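Side-chain contacts in bacterial transferase hexapeptide (Three repeats) family protein (Acinetobacter baumannii, PDB 4M9C), which probably transfers an acetyl group from acetyl-CoA to an amino-sugar nucleotide during the biosynthesis of UDP-N,N'-diacetylbacillosamine: residues M3-Y8 and Q89-Q94; K64-A69 and S81-D86. One frame throughout, in Å; residues are numbered along the deposited sequence.

Contact 1: residues M3-Y8 and Q89-Q94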
# COMPACT_ATOMS: atom_id res chain seq x y z
N MET A 3 -10.16 -32.44 12.24
CA MET A 3 -9.64 -31.61 11.15
C MET A 3 -8.16 -31.26 11.34
O MET A 3 -7.74 -30.88 12.43
CB MET A 3 -10.48 -30.33 11.00
CG MET A 3 -9.89 -29.28 10.06
SD MET A 3 -9.98 -29.73 8.32
CE MET A 3 -11.67 -29.27 7.93
N ILE A 4 -7.37 -31.44 10.29
CA ILE A 4 -6.01 -30.92 10.29
C ILE A 4 -5.79 -30.04 9.07
O ILE A 4 -6.32 -30.30 8.00
CB ILE A 4 -4.95 -32.03 10.30
CG1 ILE A 4 -5.12 -32.93 9.07
CG2 ILE A 4 -5.02 -32.84 11.59
CD1 ILE A 4 -4.01 -33.95 8.94
N ILE A 5 -5.00 -28.99 9.26
CA ILE A 5 -4.72 -28.06 8.17
C ILE A 5 -3.24 -28.11 7.81
O ILE A 5 -2.37 -28.03 8.68
CB ILE A 5 -5.13 -26.62 8.55
CG1 ILE A 5 -6.66 -26.50 8.56
CG2 ILE A 5 -4.50 -25.63 7.60
CD1 ILE A 5 -7.20 -25.13 9.02
N GLY A 6 -2.96 -28.29 6.53
CA GLY A 6 -1.58 -28.21 6.08
C GLY A 6 -1.32 -26.94 5.30
O GLY A 6 -2.17 -26.48 4.53
N VAL A 7 -0.14 -26.36 5.51
CA VAL A 7 0.35 -25.27 4.68
C VAL A 7 1.43 -25.86 3.76
O VAL A 7 2.49 -26.28 4.24
CB VAL A 7 0.94 -24.11 5.53
CG1 VAL A 7 1.61 -23.05 4.64
CG2 VAL A 7 -0.13 -23.48 6.43
N TYR A 8 1.15 -25.91 2.47
CA TYR A 8 2.05 -26.58 1.54
C TYR A 8 3.14 -25.61 1.10
O TYR A 8 2.87 -24.66 0.37
CB TYR A 8 1.29 -27.12 0.33
CG TYR A 8 1.83 -28.45 -0.19
CD1 TYR A 8 3.19 -28.70 -0.28
CD2 TYR A 8 0.95 -29.46 -0.59
CE1 TYR A 8 3.67 -29.91 -0.75
CE2 TYR A 8 1.42 -30.67 -1.06
CZ TYR A 8 2.78 -30.89 -1.14
OH TYR A 8 3.23 -32.11 -1.61
N GLN A 89 -9.22 -31.06 0.87
CA GLN A 89 -10.02 -29.85 0.67
C GLN A 89 -9.12 -28.62 0.52
O GLN A 89 -8.08 -28.52 1.17
CB GLN A 89 -10.96 -29.70 1.86
CG GLN A 89 -11.69 -28.36 1.96
CD GLN A 89 -12.57 -28.28 3.21
OE1 GLN A 89 -13.01 -27.20 3.61
NE2 GLN A 89 -12.83 -29.44 3.83
N HIS A 90 -9.51 -27.71 -0.36
CA HIS A 90 -8.73 -26.50 -0.58
C HIS A 90 -9.28 -25.35 0.24
O HIS A 90 -10.47 -25.07 0.19
CB HIS A 90 -8.77 -26.11 -2.05
CG HIS A 90 -8.25 -27.16 -2.97
ND1 HIS A 90 -6.92 -27.53 -3.00
CD2 HIS A 90 -8.87 -27.92 -3.91
CE1 HIS A 90 -6.74 -28.46 -3.91
NE2 HIS A 90 -7.91 -28.72 -4.48
N LEU A 91 -8.41 -24.68 0.97
CA LEU A 91 -8.80 -23.54 1.80
C LEU A 91 -8.64 -22.22 1.07
O LEU A 91 -7.74 -22.05 0.24
CB LEU A 91 -7.94 -23.51 3.06
CG LEU A 91 -8.08 -24.72 3.97
CD1 LEU A 91 -7.03 -24.68 5.04
CD2 LEU A 91 -9.48 -24.71 4.57
N ALA A 92 -9.53 -21.28 1.38
CA ALA A 92 -9.35 -19.89 0.96
C ALA A 92 -8.85 -19.11 2.18
O ALA A 92 -9.38 -19.27 3.28
CB ALA A 92 -10.67 -19.31 0.44
N VAL A 93 -7.84 -18.28 1.98
CA VAL A 93 -7.24 -17.55 3.08
C VAL A 93 -7.17 -16.08 2.72
O VAL A 93 -6.67 -15.73 1.65
CB VAL A 93 -5.81 -18.09 3.35
CG1 VAL A 93 -5.10 -17.27 4.41
CG2 VAL A 93 -5.88 -19.55 3.76
N GLN A 94 -7.72 -15.22 3.57
CA GLN A 94 -7.57 -13.78 3.41
C GLN A 94 -6.83 -13.23 4.61
O GLN A 94 -6.50 -13.96 5.54
CB GLN A 94 -8.93 -13.06 3.38
CG GLN A 94 -9.93 -13.60 2.39
CD GLN A 94 -10.74 -14.74 2.97
OE1 GLN A 94 -10.92 -15.77 2.32
NE2 GLN A 94 -11.26 -14.55 4.20

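Contact 2: residues K64-A69 and S81-D86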
# COMPACT_ATOMS: atom_id res chain seq x y z
N LYS A 64 -9.14 -33.34 6.12
CA LYS A 64 -7.87 -32.68 5.88
C LYS A 64 -8.07 -31.53 4.88
O LYS A 64 -8.79 -31.68 3.89
CB LYS A 64 -6.82 -33.67 5.37
CG LYS A 64 -6.59 -34.89 6.28
CD LYS A 64 -5.34 -35.65 5.88
CE LYS A 64 -5.17 -36.94 6.69
NZ LYS A 64 -6.21 -37.94 6.32
N ALA A 65 -7.45 -30.39 5.17
CA ALA A 65 -7.55 -29.22 4.30
C ALA A 65 -6.18 -28.56 4.16
O ALA A 65 -5.35 -28.59 5.08
CB ALA A 65 -8.57 -28.23 4.86
N VAL A 66 -5.93 -27.96 3.01
CA VAL A 66 -4.62 -27.39 2.74
C VAL A 66 -4.71 -26.02 2.07
O VAL A 66 -5.57 -25.79 1.22
CB VAL A 66 -3.79 -28.35 1.86
CG1 VAL A 66 -2.61 -27.62 1.20
CG2 VAL A 66 -3.31 -29.55 2.68
N THR A 67 -3.83 -25.12 2.47
CA THR A 67 -3.57 -23.92 1.69
C THR A 67 -2.16 -24.05 1.13
O THR A 67 -1.21 -24.37 1.85
CB THR A 67 -3.72 -22.61 2.52
OG1 THR A 67 -3.28 -21.49 1.74
CG2 THR A 67 -2.88 -22.67 3.78
N ILE A 68 -2.02 -23.82 -0.17
CA ILE A 68 -0.73 -23.95 -0.83
C ILE A 68 -0.05 -22.58 -0.81
O ILE A 68 -0.49 -21.66 -1.50
CB ILE A 68 -0.91 -24.43 -2.27
CG1 ILE A 68 -1.56 -25.83 -2.29
CG2 ILE A 68 0.43 -24.39 -3.04
CD1 ILE A 68 -2.14 -26.24 -3.65
N ALA A 69 1.01 -22.45 -0.03
CA ALA A 69 1.72 -21.19 0.10
C ALA A 69 2.60 -20.89 -1.12
O ALA A 69 3.00 -19.75 -1.35
CB ALA A 69 2.58 -21.21 1.37
N SER A 81 -3.29 -31.05 -8.35
CA SER A 81 -3.62 -32.34 -8.96
C SER A 81 -3.31 -33.49 -8.00
O SER A 81 -4.08 -34.44 -7.87
CB SER A 81 -2.86 -32.53 -10.28
OG SER A 81 -3.32 -31.61 -11.26
N LEU A 82 -2.17 -33.38 -7.32
CA LEU A 82 -1.82 -34.30 -6.25
C LEU A 82 -2.86 -34.33 -5.13
O LEU A 82 -3.27 -35.40 -4.68
CB LEU A 82 -0.44 -33.94 -5.69
CG LEU A 82 0.21 -34.94 -4.73
CD1 LEU A 82 0.44 -36.26 -5.45
CD2 LEU A 82 1.51 -34.38 -4.17
N LEU A 83 -3.30 -33.15 -4.67
CA LEU A 83 -4.26 -33.06 -3.57
C LEU A 83 -5.64 -33.59 -3.94
O LEU A 83 -6.35 -34.14 -3.10
CB LEU A 83 -4.41 -31.61 -3.07
CG LEU A 83 -3.25 -30.91 -2.35
CD1 LEU A 83 -3.59 -29.44 -2.11
CD2 LEU A 83 -2.92 -31.59 -1.05
N GLU A 84 -6.04 -33.40 -5.19
CA GLU A 84 -7.34 -33.89 -5.64
C GLU A 84 -7.41 -35.42 -5.57
O GLU A 84 -8.43 -35.98 -5.17
CB GLU A 84 -7.66 -33.37 -7.04
CG GLU A 84 -7.80 -31.85 -7.14
CD GLU A 84 -9.17 -31.34 -6.71
OE1 GLU A 84 -10.07 -32.18 -6.49
OE2 GLU A 84 -9.35 -30.11 -6.60
N LYS A 85 -6.32 -36.09 -5.94
CA LYS A 85 -6.24 -37.56 -5.88
C LYS A 85 -6.61 -38.09 -4.50
O LYS A 85 -7.28 -39.12 -4.39
CB LYS A 85 -4.85 -38.07 -6.26
CG LYS A 85 -4.59 -38.20 -7.76
N ASP A 86 -6.17 -37.40 -3.46
CA ASP A 86 -6.42 -37.84 -2.09
C ASP A 86 -7.65 -37.17 -1.49
O ASP A 86 -7.94 -37.34 -0.30
CB ASP A 86 -5.19 -37.59 -1.20
CG ASP A 86 -4.01 -38.48 -1.56
OD1 ASP A 86 -4.05 -39.68 -1.20
OD2 ASP A 86 -3.04 -37.99 -2.18

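Contact 1: residues M3-Y8 and Q89-Q94
Gln-89 meets Met-3 without any polar bond between them. Its amide nitrogen NE2 lies 4.3 Å from the methyl CE of Met-3, a loose approach of an amide to a thioether end. Gln-89 reaches there as an extended chain, with CG anti to the backbone N (chi1 169°) and the next torsion also near 180°. Met-3 instead folds at its second and third torsions and brings CE round to the amide. This end of the contact is partly open to solvent.

The buried end is purely apolar. One methyl of Leu-91, CD1, does all the close touching. It sits 3.7 Å from CG2 of Ile-5 and 4.0 Å from both CG1 and CD1 of the same residue. Both branches of Ile-5 therefore touch this one methyl, and the two side chains meet at a slant. The backbones are well apart, with the CA atoms of Ile-5 and Leu-91 8.8 Å from each other.

That gap is filled by strand 63-68, which runs between strands 3-8 and 89-90 in the sheet. Leu-91 reaches over its small Ala-65 and also touches Phe-25. Ile-5 rests on Leu-28, and helix 14-24 packs nearby against Val-7 and Val-93.

Contact 2: residues K64-A69 and S81-D86
Leu-83 of helix 73-85 packs on Val-66 and Ile-68 of strand 63-68. These three buried side chains make the whole contact, and it is entirely apolar. Val-66 and Ile-68 are two apart in the strand, so both point to the same face and toward the helix. Leu-83 answers them with one branch. Its methyl CD1 is 3.9 Å from CG1 of Val-66 and 3.8 Å from CD1 of Ile-68.

The two meetings differ in shape. Leu-83 passes at an angle over Val-66, whose CB is also close, 4.1 Å from CD1 of the leucine. With Ile-68 the side chains meet tip to tip, methyl against methyl. The torsion of Val-66 fits its role: CG1 is anti to the backbone N (chi1 162°), and this is the branch that touches the leucine. The distances are ordinary van der Waals spacing.

Tyr-53 and Val-88 also touch Leu-83, while Phe-56 of helix 53-58 packs on Val-66. Strand 63-68, helix 73-85 and strand 89-90 form a beta-alpha-beta unit. A helix lying on the sheet through aliphatic side chains is characteristic of such units in Rossmann-like folds, here the PglD N-terminal domain.

How the contacts relate
Both contacts reach the same sheet, and strand 63-68 links them. It lies between the two strands of contact 1 and supplies one side of contact 2. Gly-6 N is 2.8 Å from Ala-65 O, a probable backbone hydrogen bond between strands 3-8 and 63-68. Alternate residues of the strand serve different faces: Ala-65 turns to the face that carries Leu-91 and Ile-5, while Val-66 and Ile-68 face helix 73-85. Contact 2 is core throughout and wholly aliphatic. Contact 1 has a similar aliphatic half but runs out to a partly exposed edge, where a glutamine amide nears a methionine. Their centres are about 8 Å apart.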